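PDB 4H5G: amino acid ABC superfamily ATP binding cassette transporter, binding protein from Streptococcus pneumoniae, which binds L-arginine between its two lobes and probably delivers it to an amino acid ABC importer in the membrane. Local coordinates for residues A[99-104]-A[171-176]; A[105-110]-A[186-191]; A[123-128]-A[164-169]; A[38-43]-A[230-235]. One frame throughout, in Å; residues are numbered along the deposited sequence.

Contact 1 (A[99-104]-A[171-176]). With ARG (arginine), chain L.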
loop_
_atom_site.group_PDB
_atom_site.type_symbol
_atom_site.label_atom_id
_atom_site.label_comp_id
_atom_site.label_asym_id
_atom_site.label_seq_id
_atom_site.Cartn_x
_atom_site.Cartn_y
_atom_site.Cartn_z
ATOM N N TYR A 99 -10.347 -2.318 0.316
ATOM C CA TYR A 99 -9.943 -3.229 -0.758
ATOM C C TYR A 99 -9.179 -4.422 -0.196
ATOM O O TYR A 99 -8.355 -4.273 0.704
ATOM C CB TYR A 99 -9.051 -2.507 -1.778
ATOM C CG TYR A 99 -9.016 -3.184 -3.136
ATOM C CD1 TYR A 99 -10.141 -3.206 -3.947
ATOM C CD2 TYR A 99 -7.865 -3.796 -3.609
ATOM C CE1 TYR A 99 -10.129 -3.821 -5.192
ATOM C CE2 TYR A 99 -7.847 -4.417 -4.853
ATOM C CZ TYR A 99 -8.983 -4.423 -5.635
ATOM O OH TYR A 99 -8.973 -5.027 -6.879
ATOM N N GLU A 100 -9.445 -5.595 -0.755
ATOM C CA GLU A 100 -8.771 -6.814 -0.333
ATOM C C GLU A 100 -8.099 -7.447 -1.546
ATOM O O GLU A 100 -8.710 -7.602 -2.601
ATOM C CB GLU A 100 -9.764 -7.791 0.297
ATOM C CG GLU A 100 -9.149 -9.137 0.635
ATOM C CD GLU A 100 -10.101 -10.039 1.393
ATOM O OE1 GLU A 100 -11.166 -9.557 1.826
ATOM O OE2 GLU A 100 -9.775 -11.228 1.555
ATOM N N ASN A 101 -6.825 -7.797 -1.396
ATOM C CA ASN A 101 -6.077 -8.402 -2.497
ATOM C C ASN A 101 -5.079 -9.444 -2.005
ATOM O O ASN A 101 -4.868 -9.596 -0.796
ATOM C CB ASN A 101 -5.375 -7.322 -3.328
ATOM C CG ASN A 101 -4.476 -6.450 -2.500
ATOM O OD1 ASN A 101 -4.820 -5.307 -2.171
ATOM N ND2 ASN A 101 -3.312 -6.982 -2.138
ATOM N N LYS A 102 -4.479 -10.160 -2.947
ATOM C CA LYS A 102 -3.492 -11.189 -2.645
ATOM C C LYS A 102 -2.103 -10.588 -2.580
ATOM O O LYS A 102 -1.912 -9.401 -2.845
ATOM C CB LYS A 102 -3.508 -12.266 -3.728
ATOM C CG LYS A 102 -4.861 -12.915 -3.916
ATOM C CD LYS A 102 -5.295 -13.610 -2.647
ATOM C CE LYS A 102 -6.619 -14.322 -2.848
ATOM N NZ LYS A 102 -6.564 -15.215 -4.038
ATOM N N ILE A 103 -1.131 -11.419 -2.219
ATOM C CA ILE A 103 0.258 -10.993 -2.153
ATOM C C ILE A 103 1.068 -11.887 -3.094
ATOM O O ILE A 103 0.864 -13.100 -3.141
ATOM C CB ILE A 103 0.769 -11.051 -0.706
ATOM C CG1 ILE A 103 -0.190 -10.249 0.183
ATOM C CG2 ILE A 103 2.204 -10.549 -0.628
ATOM C CD1 ILE A 103 0.126 -10.242 1.647
ATOM N N SER A 104 1.961 -11.267 -3.860
ATOM C CA SER A 104 2.645 -11.935 -4.958
ATOM C C SER A 104 4.128 -11.649 -4.987
ATOM O O SER A 104 4.616 -10.748 -4.300
ATOM C CB SER A 104 2.056 -11.459 -6.288
ATOM O OG SER A 104 0.662 -11.642 -6.329
ATOM N N ASP A 171 2.213 -6.471 -2.544
ATOM C CA ASP A 171 0.784 -6.634 -2.816
ATOM C C ASP A 171 0.557 -6.898 -4.301
ATOM O O ASP A 171 1.189 -6.275 -5.141
ATOM C CB ASP A 171 -0.000 -5.401 -2.352
ATOM C CG ASP A 171 -0.142 -5.356 -0.841
ATOM O OD1 ASP A 171 -1.044 -6.042 -0.324
ATOM O OD2 ASP A 171 0.670 -4.676 -0.174
ATOM N N GLU A 172 -0.329 -7.838 -4.620
ATOM C CA GLU A 172 -0.539 -8.234 -6.026
ATOM C C GLU A 172 -0.815 -7.093 -7.040
ATOM O O GLU A 172 -0.235 -7.093 -8.133
ATOM C CB GLU A 172 -1.608 -9.340 -6.147
ATOM C CG GLU A 172 -1.975 -9.640 -7.600
ATOM C CD GLU A 172 -2.699 -10.958 -7.773
ATOM O OE1 GLU A 172 -3.940 -10.979 -7.648
ATOM O OE2 GLU A 172 -2.026 -11.975 -8.045
ATOM N N PRO A 173 -1.687 -6.119 -6.692
ATOM C CA PRO A 173 -1.943 -5.051 -7.674
ATOM C C PRO A 173 -0.684 -4.275 -8.063
ATOM O O PRO A 173 -0.555 -3.795 -9.199
ATOM C CB PRO A 173 -2.934 -4.141 -6.944
ATOM C CG PRO A 173 -3.648 -5.059 -5.997
ATOM C CD PRO A 173 -2.581 -6.010 -5.519
ATOM N N VAL A 174 0.248 -4.173 -7.122
ATOM C CA VAL A 174 1.512 -3.478 -7.369
ATOM C C VAL A 174 2.409 -4.300 -8.293
ATOM O O VAL A 174 3.047 -3.756 -9.194
ATOM C CB VAL A 174 2.237 -3.159 -6.030
ATOM C CG1 VAL A 174 3.553 -2.433 -6.296
ATOM C CG2 VAL A 174 1.345 -2.291 -5.139
ATOM N N ALA A 175 2.450 -5.613 -8.070
ATOM C CA ALA A 175 3.225 -6.496 -8.958
ATOM C C ALA A 175 2.640 -6.485 -10.357
ATOM O O ALA A 175 3.369 -6.404 -11.339
ATOM C CB ALA A 175 3.277 -7.906 -8.411
ATOM N N LEU A 176 1.315 -6.551 -10.445
ATOM C CA LEU A 176 0.647 -6.534 -11.752
ATOM C C LEU A 176 0.975 -5.257 -12.510
ATOM O O LEU A 176 1.190 -5.275 -13.726
ATOM C CB LEU A 176 -0.866 -6.651 -11.576
ATOM C CG LEU A 176 -1.401 -8.025 -11.194
ATOM C CD1 LEU A 176 -2.885 -7.937 -10.843
ATOM C CD2 LEU A 176 -1.168 -9.026 -12.325
HETATM N N ARG L . 0.075 -4.090 2.556
HETATM C CA ARG L . 1.423 -4.137 3.142
HETATM C C ARG L . 1.405 -3.704 4.591
HETATM O O ARG L . 0.459 -3.059 5.072
HETATM C CB ARG L . 2.402 -3.260 2.348
HETATM C CG ARG L . 1.925 -1.830 2.103
HETATM C CD ARG L . 3.043 -0.963 1.504
HETATM N NE ARG L . 2.545 0.361 1.103
HETATM C CZ ARG L . 3.275 1.304 0.514
HETATM N NH1 ARG L . 2.722 2.469 0.182
HETATM N NH2 ARG L . 4.557 1.076 0.254
HETATM O OXT ARG L . 2.349 -4.002 5.328
HETATM O O HOH W 1 -5.356 -9.863 -5.729
HETATM O O HOH W 2 -0.191 -13.502 -7.672
#
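N101 and D171 are brought together by their first torsions: CG of N101 stands between its backbone N and carbonyl carbon (chi1 56°), while CG of D171 lies beside its own N, anti to the carbonyl carbon (chi1 -75°). ND2 of N101 gives one hydrogen to OD1 of D171 at 3.1 Å, in the amide plane and on the anti lone pair of that oxygen, the amide and carboxylate planes standing 85° apart. Its other bond goes to O of K102. The same O of K102 takes E172 N at 2.8 Å from the opposite face of the carbonyl, so one backbone oxygen is gripped by two donors and the first residue of helix 172-181 is tied to the residue just before strand 103-108. CD of P173 rests 3.6 Å from CG of N101. The other carboxylate oxygen of D171, OD2, accepts the alpha-amino N of the bound arginine at 2.9 Å and also the hydroxyl of Y22; N101, whose OD1 is held by N200, is thus a second-shell residue that helps fix this carboxylate. A water joins OE1 of E172 to K102 N. I103 pairs with D171 as the last antiparallel step between strands 103-108 and 167-171; beyond it the chain enters helix 172-181, while I103 packs on helix 133-141 and S104 and A175 both touch V187 of strand 185-187.

Contact 2 (A[105-110]-A[186-191]). Unlike the reference sequence in segment 105-110: H108 (reference Arg).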
loop_
_atom_site.group_PDB
_atom_site.type_symbol
_atom_site.label_atom_id
_atom_site.label_comp_id
_atom_site.label_asym_id
_atom_site.label_seq_id
_atom_site.Cartn_x
_atom_site.Cartn_y
_atom_site.Cartn_z
ATOM N N PHE A 105 4.842 -12.397 -5.825
ATOM C CA PHE A 105 6.248 -12.109 -6.075
ATOM C C PHE A 105 6.384 -11.559 -7.486
ATOM O O PHE A 105 5.817 -12.109 -8.431
ATOM C CB PHE A 105 7.089 -13.388 -5.970
ATOM C CG PHE A 105 7.220 -13.920 -4.575
ATOM C CD1 PHE A 105 8.197 -13.436 -3.731
ATOM C CD2 PHE A 105 6.388 -14.923 -4.113
ATOM C CE1 PHE A 105 8.329 -13.935 -2.448
ATOM C CE2 PHE A 105 6.513 -15.418 -2.824
ATOM C CZ PHE A 105 7.486 -14.924 -1.997
ATOM N N LEU A 106 7.127 -10.469 -7.622
ATOM C CA LEU A 106 7.512 -9.950 -8.929
ATOM C C LEU A 106 8.868 -10.557 -9.273
ATOM O O LEU A 106 9.790 -10.535 -8.449
ATOM C CB LEU A 106 7.617 -8.419 -8.865
ATOM C CG LEU A 106 7.911 -7.702 -10.186
ATOM C CD1 LEU A 106 6.711 -7.773 -11.139
ATOM C CD2 LEU A 106 8.301 -6.227 -9.922
ATOM N N VAL A 107 8.982 -11.121 -10.480
ATOM C CA VAL A 107 10.215 -11.756 -10.945
ATOM C C VAL A 107 10.510 -11.349 -12.392
ATOM O O VAL A 107 9.714 -10.668 -13.034
ATOM C CB VAL A 107 10.123 -13.308 -10.884
ATOM C CG1 VAL A 107 9.980 -13.806 -9.439
ATOM C CG2 VAL A 107 8.959 -13.829 -11.773
ATOM N N HIS A 108 11.657 -11.777 -12.899
ATOM C CA HIS A 108 11.951 -11.628 -14.321
ATOM C C HIS A 108 11.048 -12.563 -15.110
ATOM O O HIS A 108 10.785 -13.693 -14.678
ATOM C CB HIS A 108 13.416 -11.956 -14.606
ATOM C CG HIS A 108 14.370 -10.908 -14.130
ATOM N ND1 HIS A 108 14.685 -9.793 -14.877
ATOM C CD2 HIS A 108 15.073 -10.800 -12.978
ATOM C CE1 HIS A 108 15.548 -9.049 -14.207
ATOM N NE2 HIS A 108 15.797 -9.635 -13.048
ATOM N N LYS A 109 10.577 -12.103 -16.265
ATOM C CA LYS A 109 9.745 -12.931 -17.143
ATOM C C LYS A 109 10.422 -14.260 -17.462
ATOM O O LYS A 109 9.765 -15.300 -17.517
ATOM C CB LYS A 109 9.434 -12.160 -18.431
ATOM C CG LYS A 109 8.298 -12.735 -19.271
ATOM C CD LYS A 109 7.847 -11.727 -20.335
ATOM C CE LYS A 109 7.172 -10.515 -19.700
ATOM N NZ LYS A 109 7.000 -9.395 -20.672
ATOM N N ALA A 110 11.743 -14.237 -17.655
ATOM C CA ALA A 110 12.474 -15.453 -18.022
ATOM C C ALA A 110 12.488 -16.479 -16.887
ATOM O O ALA A 110 12.844 -17.637 -17.105
ATOM C CB ALA A 110 13.900 -15.117 -18.465
ATOM N N ALA A 186 7.398 -9.983 -14.543
ATOM C CA ALA A 186 6.189 -10.789 -14.512
ATOM C C ALA A 186 5.836 -11.168 -13.089
ATOM O O ALA A 186 6.669 -11.099 -12.200
ATOM C CB ALA A 186 6.367 -12.038 -15.366
ATOM N N VAL A 187 4.593 -11.572 -12.881
ATOM C CA VAL A 187 4.169 -12.058 -11.576
ATOM C C VAL A 187 4.402 -13.568 -11.514
ATOM O O VAL A 187 3.968 -14.299 -12.402
ATOM C CB VAL A 187 2.692 -11.733 -11.349
ATOM C CG1 VAL A 187 2.238 -12.211 -9.965
ATOM C CG2 VAL A 187 2.451 -10.226 -11.527
ATOM N N ALA A 188 5.099 -14.030 -10.475
ATOM C CA ALA A 188 5.392 -15.459 -10.301
ATOM C C ALA A 188 4.091 -16.230 -10.086
ATOM O O ALA A 188 3.113 -15.664 -9.617
ATOM C CB ALA A 188 6.336 -15.665 -9.135
ATOM N N THR A 189 4.086 -17.520 -10.424
ATOM C CA THR A 189 2.893 -18.357 -10.248
ATOM C C THR A 189 2.818 -18.981 -8.857
ATOM O O THR A 189 1.891 -19.733 -8.559
ATOM C CB THR A 189 2.840 -19.496 -11.273
ATOM O OG1 THR A 189 4.025 -20.294 -11.153
ATOM C CG2 THR A 189 2.742 -18.951 -12.693
ATOM N N VAL A 190 3.805 -18.686 -8.021
ATOM C CA VAL A 190 3.863 -19.251 -6.677
ATOM C C VAL A 190 3.507 -18.147 -5.701
ATOM O O VAL A 190 3.879 -17.004 -5.918
ATOM C CB VAL A 190 5.291 -19.779 -6.374
ATOM C CG1 VAL A 190 6.346 -18.697 -6.621
ATOM C CG2 VAL A 190 5.383 -20.307 -4.970
ATOM N N SER A 191 2.772 -18.469 -4.641
ATOM C CA SER A 191 2.500 -17.467 -3.612
ATOM C C SER A 191 2.552 -18.066 -2.210
ATOM O O SER A 191 2.337 -19.263 -2.024
ATOM C CB SER A 191 1.164 -16.764 -3.862
ATOM O OG SER A 191 0.091 -17.674 -3.825
HETATM O O HOH W 3 3.327 -14.654 -7.032
#
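F105 to V107 run antiparallel to A186 to A188, L106 facing V187 as a non-hydrogen-bonded pair and V107 facing A186 as a hydrogen-bonded one. V107 N reaches O of A186 at 2.9 Å in an almost straight bond (178° at the hydrogen), and A186 N returns to O of V107 at 2.8 Å. One step on, A188 N meets O of F105 at 2.9 Å. Beyond strand 185-187 the chain bends away, and a water fills in between the backbones: it accepts from F105 N and donates to O of A188 and O of V190. The methyl of A188 faces F105, its CB 4.0 Å from CB of the phenylalanine, and it also lies against CG1 of V107. The ring of F105 presents its edge to V190, with CD2 3.7 Å from O of V190 and that oxygen in the ring plane; the ring itself is stacked with H169. L106 sends CG anti to its backbone N (chi1 -176°), and its CD1 ends 3.5 Å from O of A186. At the exposed end CB of A186 touches CA of K109, whose amine bonds to O of A183. L106 and V187 share the sheet face covered by helix 172-181, V107 and A186 the other. Strand 103-108, beside edge strand 185-187, alone runs against the sheet's other four, as in a lobe of the type II periplasmic binding protein fold.

Contact 3 (A[123-128]-A[164-169])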
loop_
_atom_site.group_PDB
_atom_site.type_symbol
_atom_site.label_atom_id
_atom_site.label_comp_id
_atom_site.label_asym_id
_atom_site.label_seq_id
_atom_site.Cartn_x
_atom_site.Cartn_y
_atom_site.Cartn_z
ATOM N N SER A 123 15.761 -20.750 -2.166
ATOM C CA SER A 123 17.166 -20.622 -2.551
ATOM C C SER A 123 17.445 -19.350 -3.352
ATOM O O SER A 123 18.537 -19.176 -3.884
ATOM C CB SER A 123 17.644 -21.865 -3.319
ATOM O OG SER A 123 16.608 -22.426 -4.101
ATOM N N ALA A 124 16.464 -18.455 -3.421
ATOM C CA ALA A 124 16.611 -17.230 -4.204
ATOM C C ALA A 124 16.950 -16.034 -3.314
ATOM O O ALA A 124 16.805 -16.096 -2.092
ATOM C CB ALA A 124 15.343 -16.961 -4.993
ATOM N N ASN A 125 17.425 -14.957 -3.932
ATOM C CA ASN A 125 17.549 -13.681 -3.237
ATOM C C ASN A 125 16.212 -12.963 -3.272
ATOM O O ASN A 125 15.767 -12.521 -4.329
ATOM C CB ASN A 125 18.624 -12.811 -3.893
ATOM C CG ASN A 125 19.992 -13.422 -3.790
ATOM O OD1 ASN A 125 20.295 -14.106 -2.818
ATOM N ND2 ASN A 125 20.830 -13.197 -4.807
ATOM N N ILE A 126 15.563 -12.866 -2.114
ATOM C CA ILE A 126 14.242 -12.259 -2.030
ATOM C C ILE A 126 14.369 -10.874 -1.406
ATOM O O ILE A 126 15.163 -10.678 -0.479
ATOM C CB ILE A 126 13.287 -13.142 -1.193
ATOM C CG1 ILE A 126 13.187 -14.546 -1.809
ATOM C CG2 ILE A 126 11.893 -12.503 -1.076
ATOM C CD1 ILE A 126 12.219 -15.475 -1.072
ATOM N N ALA A 127 13.611 -9.918 -1.938
ATOM C CA ALA A 127 13.513 -8.583 -1.344
ATOM C C ALA A 127 12.077 -8.323 -0.876
ATOM O O ALA A 127 11.113 -8.801 -1.477
ATOM C CB ALA A 127 13.950 -7.523 -2.345
ATOM N N ALA A 128 11.936 -7.559 0.204
ATOM C CA ALA A 128 10.615 -7.104 0.644
ATOM C C ALA A 128 10.783 -5.761 1.331
ATOM O O ALA A 128 11.901 -5.363 1.646
ATOM C CB ALA A 128 9.981 -8.107 1.579
ATOM N N LYS A 164 20.472 -8.264 -8.600
ATOM C CA LYS A 164 20.938 -8.477 -7.227
ATOM C C LYS A 164 19.873 -9.244 -6.451
ATOM O O LYS A 164 20.175 -9.937 -5.477
ATOM C CB LYS A 164 21.174 -7.141 -6.521
ATOM C CG LYS A 164 22.338 -6.338 -7.063
ATOM C CD LYS A 164 22.682 -5.194 -6.118
ATOM C CE LYS A 164 23.114 -5.718 -4.753
ATOM N NZ LYS A 164 23.554 -4.616 -3.850
ATOM N N ILE A 165 18.629 -9.096 -6.904
ATOM C CA ILE A 165 17.447 -9.711 -6.288
ATOM C C ILE A 165 16.755 -10.558 -7.353
ATOM O O ILE A 165 16.741 -10.176 -8.526
ATOM C CB ILE A 165 16.489 -8.605 -5.777
ATOM C CG1 ILE A 165 17.115 -7.871 -4.593
ATOM C CG2 ILE A 165 15.107 -9.155 -5.386
ATOM C CD1 ILE A 165 17.497 -8.788 -3.435
ATOM N N ASP A 166 16.211 -11.709 -6.956
ATOM C CA ASP A 166 15.519 -12.588 -7.899
ATOM C C ASP A 166 14.000 -12.464 -7.842
ATOM O O ASP A 166 13.319 -12.761 -8.813
ATOM C CB ASP A 166 15.902 -14.050 -7.642
ATOM C CG ASP A 166 17.397 -14.279 -7.688
ATOM O OD1 ASP A 166 18.032 -13.864 -8.679
ATOM O OD2 ASP A 166 17.938 -14.870 -6.722
ATOM N N ALA A 167 13.473 -12.025 -6.702
ATOM C CA ALA A 167 12.029 -11.976 -6.513
ATOM C C ALA A 167 11.710 -10.939 -5.454
ATOM O O ALA A 167 12.384 -10.885 -4.434
ATOM C CB ALA A 167 11.511 -13.328 -6.084
ATOM N N VAL A 168 10.688 -10.123 -5.702
ATOM C CA VAL A 168 10.279 -9.115 -4.727
ATOM C C VAL A 168 8.854 -9.398 -4.276
ATOM O O VAL A 168 7.946 -9.480 -5.103
ATOM C CB VAL A 168 10.326 -7.700 -5.324
ATOM C CG1 VAL A 168 10.001 -6.665 -4.231
ATOM C CG2 VAL A 168 11.695 -7.402 -5.927
ATOM N N HIS A 169 8.653 -9.545 -2.966
ATOM C CA HIS A 169 7.320 -9.815 -2.414
ATOM C C HIS A 169 6.569 -8.499 -2.232
ATOM O O HIS A 169 7.114 -7.546 -1.674
ATOM C CB HIS A 169 7.450 -10.516 -1.054
ATOM C CG HIS A 169 6.319 -11.438 -0.724
ATOM N ND1 HIS A 169 5.874 -11.633 0.566
ATOM C CD2 HIS A 169 5.560 -12.240 -1.509
ATOM C CE1 HIS A 169 4.882 -12.509 0.560
ATOM N NE2 HIS A 169 4.676 -12.901 -0.687
HETATM O O HOH W 4 20.110 -12.610 -7.692
#
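D166 leans across to A124 and N125: CB, CG and OD2 of its side chain each meet one or both of them, while OD1 turns to a water. CB lies 3.7 Å from O of N125 and close to CB of A124. CG, set beside its backbone N and anti to the carbonyl carbon (chi1 -55°), approaches N125 N. OD2 accepts that N125 N at 2.8 Å, met on its anti side and 23° out of the carboxylate plane, and it also brushes CB of N125. OD1 takes a hydrogen from a water that accepts from ND2 of N125; amide and carboxylate planes are nearly parallel (11° apart) but offset, and the water links one to the other. The backbone of D166 closes the loop the other way, its N bonding to O of N125 at 2.8 Å, while A167 N adds a long, weak bond to the same oxygen. Farther along the strands the ladder becomes regular: A127 N bonds to O of A167 at 2.9 Å and H169 N to O of A127 at 3.0 Å. CG2 of I165 packs 3.6 Å from CB of A127, on the face where V168 meets helix 153-162. I126 and A167 lie on the opposite face, against F105. Strands 125-129 and 167-171 are parallel neighbours, with helices and strand 146-150 between them in the chain, which makes this part of the alternating alpha/beta core of one lobe of a type II periplasmic binding protein.

Contact 4 (A[38-43]-A[230-235]). With ACT (acetate ion), chain F.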
loop_
_atom_site.group_PDB
_atom_site.type_symbol
_atom_site.label_atom_id
_atom_site.label_comp_id
_atom_site.label_asym_id
_atom_site.label_seq_id
_atom_site.Cartn_x
_atom_site.Cartn_y
_atom_site.Cartn_z
ATOM N N VAL A 38 -0.449 10.572 -6.800
ATOM C CA VAL A 38 -1.726 10.138 -7.357
ATOM C C VAL A 38 -1.953 8.688 -6.978
ATOM O O VAL A 38 -1.070 8.042 -6.414
ATOM C CB VAL A 38 -1.728 10.227 -8.893
ATOM C CG1 VAL A 38 -1.556 11.676 -9.364
ATOM C CG2 VAL A 38 -0.619 9.351 -9.472
ATOM N N GLY A 39 -3.130 8.165 -7.301
ATOM C CA GLY A 39 -3.398 6.755 -7.063
ATOM C C GLY A 39 -4.750 6.544 -6.419
ATOM O O GLY A 39 -5.415 7.500 -6.011
ATOM N N ALA A 40 -5.165 5.285 -6.316
ATOM C CA ALA A 40 -6.510 4.997 -5.814
ATOM C C ALA A 40 -6.675 5.433 -4.354
ATOM O O ALA A 40 -7.744 5.903 -3.962
ATOM C CB ALA A 40 -6.857 3.516 -5.998
ATOM N N ASP A 41 -5.623 5.278 -3.557
ATOM C CA ASP A 41 -5.674 5.710 -2.150
ATOM C C ASP A 41 -5.822 7.221 -2.038
ATOM O O ASP A 41 -6.455 7.730 -1.102
ATOM C CB ASP A 41 -4.400 5.299 -1.400
ATOM C CG ASP A 41 -4.470 3.892 -0.811
ATOM O OD1 ASP A 41 -5.540 3.252 -0.842
ATOM O OD2 ASP A 41 -3.434 3.435 -0.279
ATOM N N ILE A 42 -5.232 7.934 -2.990
ATOM C CA ILE A 42 -5.308 9.394 -3.000
ATOM C C ILE A 42 -6.712 9.837 -3.404
ATOM O O ILE A 42 -7.266 10.767 -2.817
ATOM C CB ILE A 42 -4.259 10.013 -3.945
ATOM C CG1 ILE A 42 -2.859 9.454 -3.648
ATOM C CG2 ILE A 42 -4.282 11.548 -3.863
ATOM C CD1 ILE A 42 -2.459 9.504 -2.177
ATOM N N ASP A 43 -7.301 9.161 -4.385
ATOM C CA ASP A 43 -8.670 9.480 -4.787
ATOM C C ASP A 43 -9.615 9.226 -3.626
ATOM O O ASP A 43 -10.559 9.983 -3.398
ATOM C CB ASP A 43 -9.106 8.639 -6.003
ATOM C CG ASP A 43 -8.351 8.996 -7.281
ATOM O OD1 ASP A 43 -7.764 10.087 -7.365
ATOM O OD2 ASP A 43 -8.375 8.177 -8.218
ATOM N N SER A 230 -12.751 1.061 -9.635
ATOM C CA SER A 230 -12.617 1.997 -10.757
ATOM C C SER A 230 -11.402 2.923 -10.601
ATOM O O SER A 230 -10.715 3.240 -11.584
ATOM C CB SER A 230 -13.901 2.805 -10.945
ATOM O OG SER A 230 -14.956 1.979 -11.408
ATOM N N TYR A 231 -11.155 3.367 -9.376
ATOM C CA TYR A 231 -9.981 4.212 -9.088
ATOM C C TYR A 231 -8.691 3.474 -9.412
ATOM O O TYR A 231 -7.752 4.061 -9.948
ATOM C CB TYR A 231 -9.916 4.574 -7.596
ATOM C CG TYR A 231 -10.890 5.607 -7.059
ATOM C CD1 TYR A 231 -11.566 6.490 -7.887
ATOM C CD2 TYR A 231 -11.098 5.706 -5.682
ATOM C CE1 TYR A 231 -12.446 7.445 -7.345
ATOM C CE2 TYR A 231 -11.957 6.645 -5.144
ATOM C CZ TYR A 231 -12.625 7.505 -5.972
ATOM O OH TYR A 231 -13.482 8.429 -5.397
ATOM N N LEU A 232 -8.621 2.199 -9.039
ATOM C CA LEU A 232 -7.423 1.398 -9.326
ATOM C C LEU A 232 -7.207 1.264 -10.827
ATOM O O LEU A 232 -6.075 1.338 -11.311
ATOM C CB LEU A 232 -7.541 0.004 -8.701
ATOM C CG LEU A 232 -7.460 -0.086 -7.177
ATOM C CD1 LEU A 232 -7.962 -1.450 -6.729
ATOM C CD2 LEU A 232 -6.032 0.132 -6.681
ATOM N N GLU A 233 -8.291 1.053 -11.566
ATOM C CA GLU A 233 -8.149 0.888 -13.011
ATOM C C GLU A 233 -7.712 2.181 -13.690
ATOM O O GLU A 233 -6.930 2.166 -14.648
ATOM C CB GLU A 233 -9.442 0.318 -13.619
ATOM C CG GLU A 233 -9.769 -1.039 -13.034
ATOM C CD GLU A 233 -11.048 -1.634 -13.579
ATOM O OE1 GLU A 233 -11.687 -0.997 -14.439
ATOM O OE2 GLU A 233 -11.406 -2.746 -13.131
ATOM N N LYS A 234 -8.197 3.313 -13.194
ATOM C CA LYS A 234 -7.795 4.610 -13.751
ATOM C C LYS A 234 -6.333 4.888 -13.468
ATOM O O LYS A 234 -5.606 5.419 -14.317
ATOM C CB LYS A 234 -8.610 5.736 -13.124
ATOM C CG LYS A 234 -10.093 5.636 -13.339
ATOM C CD LYS A 234 -10.538 6.340 -14.594
ATOM C CE LYS A 234 -12.038 6.555 -14.562
ATOM N NZ LYS A 234 -12.420 7.394 -13.395
ATOM N N ALA A 235 -5.914 4.556 -12.252
ATOM C CA ALA A 235 -4.523 4.775 -11.844
ATOM C C ALA A 235 -3.570 4.010 -12.747
ATOM O O ALA A 235 -2.473 4.477 -13.058
ATOM C CB ALA A 235 -4.336 4.363 -10.374
HETATM C C ACT F . -15.200 6.525 -11.324
HETATM O O ACT F . -13.980 6.780 -11.204
HETATM O OXT ACT F . -15.528 5.809 -12.298
HETATM C CH3 ACT F . -16.217 7.054 -10.356
HETATM O O HOH W 5 -12.076 11.605 -5.298
HETATM O O HOH W 6 -6.741 6.605 -9.248
#
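CB of D43 sits squarely over the ring of Y231, 3.4 Å from its centroid and 5° off the ring normal, a CH-pi contact made by the methylene of an acidic residue. The carboxylate of D43 is turned 68° from the ring, and its OD2 passes 3.6 Å from CD1 of Y231. CB of Y231 points toward segment 38-43, and the ring lies beside D43. Water supplies the polar links between the two helices: one molecule donates to OD2 of D43 and to O of Y231, and a second donates to O of D43 and stands in a weak, long contact with OH of Y231. Next to the ring the packing is apolar and close. CB of A40 touches CB of Y231 at 3.6 Å and CD2 of L232 at 3.5 Å, and CB of A235 lies 4.2 Å from CA of G39. G39 is the N-cap residue of helix 40-52; with its positive phi (134°), a side chain here would be jammed against the preceding carbonyl oxygen. D41, whose CB points away from 230-235, bonds to OH of Y228 and to the backbone N of G81, itself a residue whose carbonyl binds the arginine. This is helix-to-helix packing that joins the C-terminal helix 227-235 to the start of helix 40-52, within a type II periplasmic binding protein fold.

How the contacts relate
Contacts 1, 2 and 3 build on one mixed sheet, in which strand 103-108 lies between 167-171 and 185-187. Contacts 2 and 3, with centres about 11 Å apart, are joined through L106 N and O of V168, a probable hydrogen bond of 2.8 Å. Contact 1 meets contact 3 at H169, whose CD2 lies 3.3 Å from O of S104, and contact 2 where CB of S104 touches CG1 of V187 at 3.8 Å. Contact 4 lies apart, about 28 Å from contact 3 between centres, but touches contact 1 through Y99 and L232. Of the four, contact 1 holds the arginine directly; the side chain of L106 in contact 2 is about 13 Å from it.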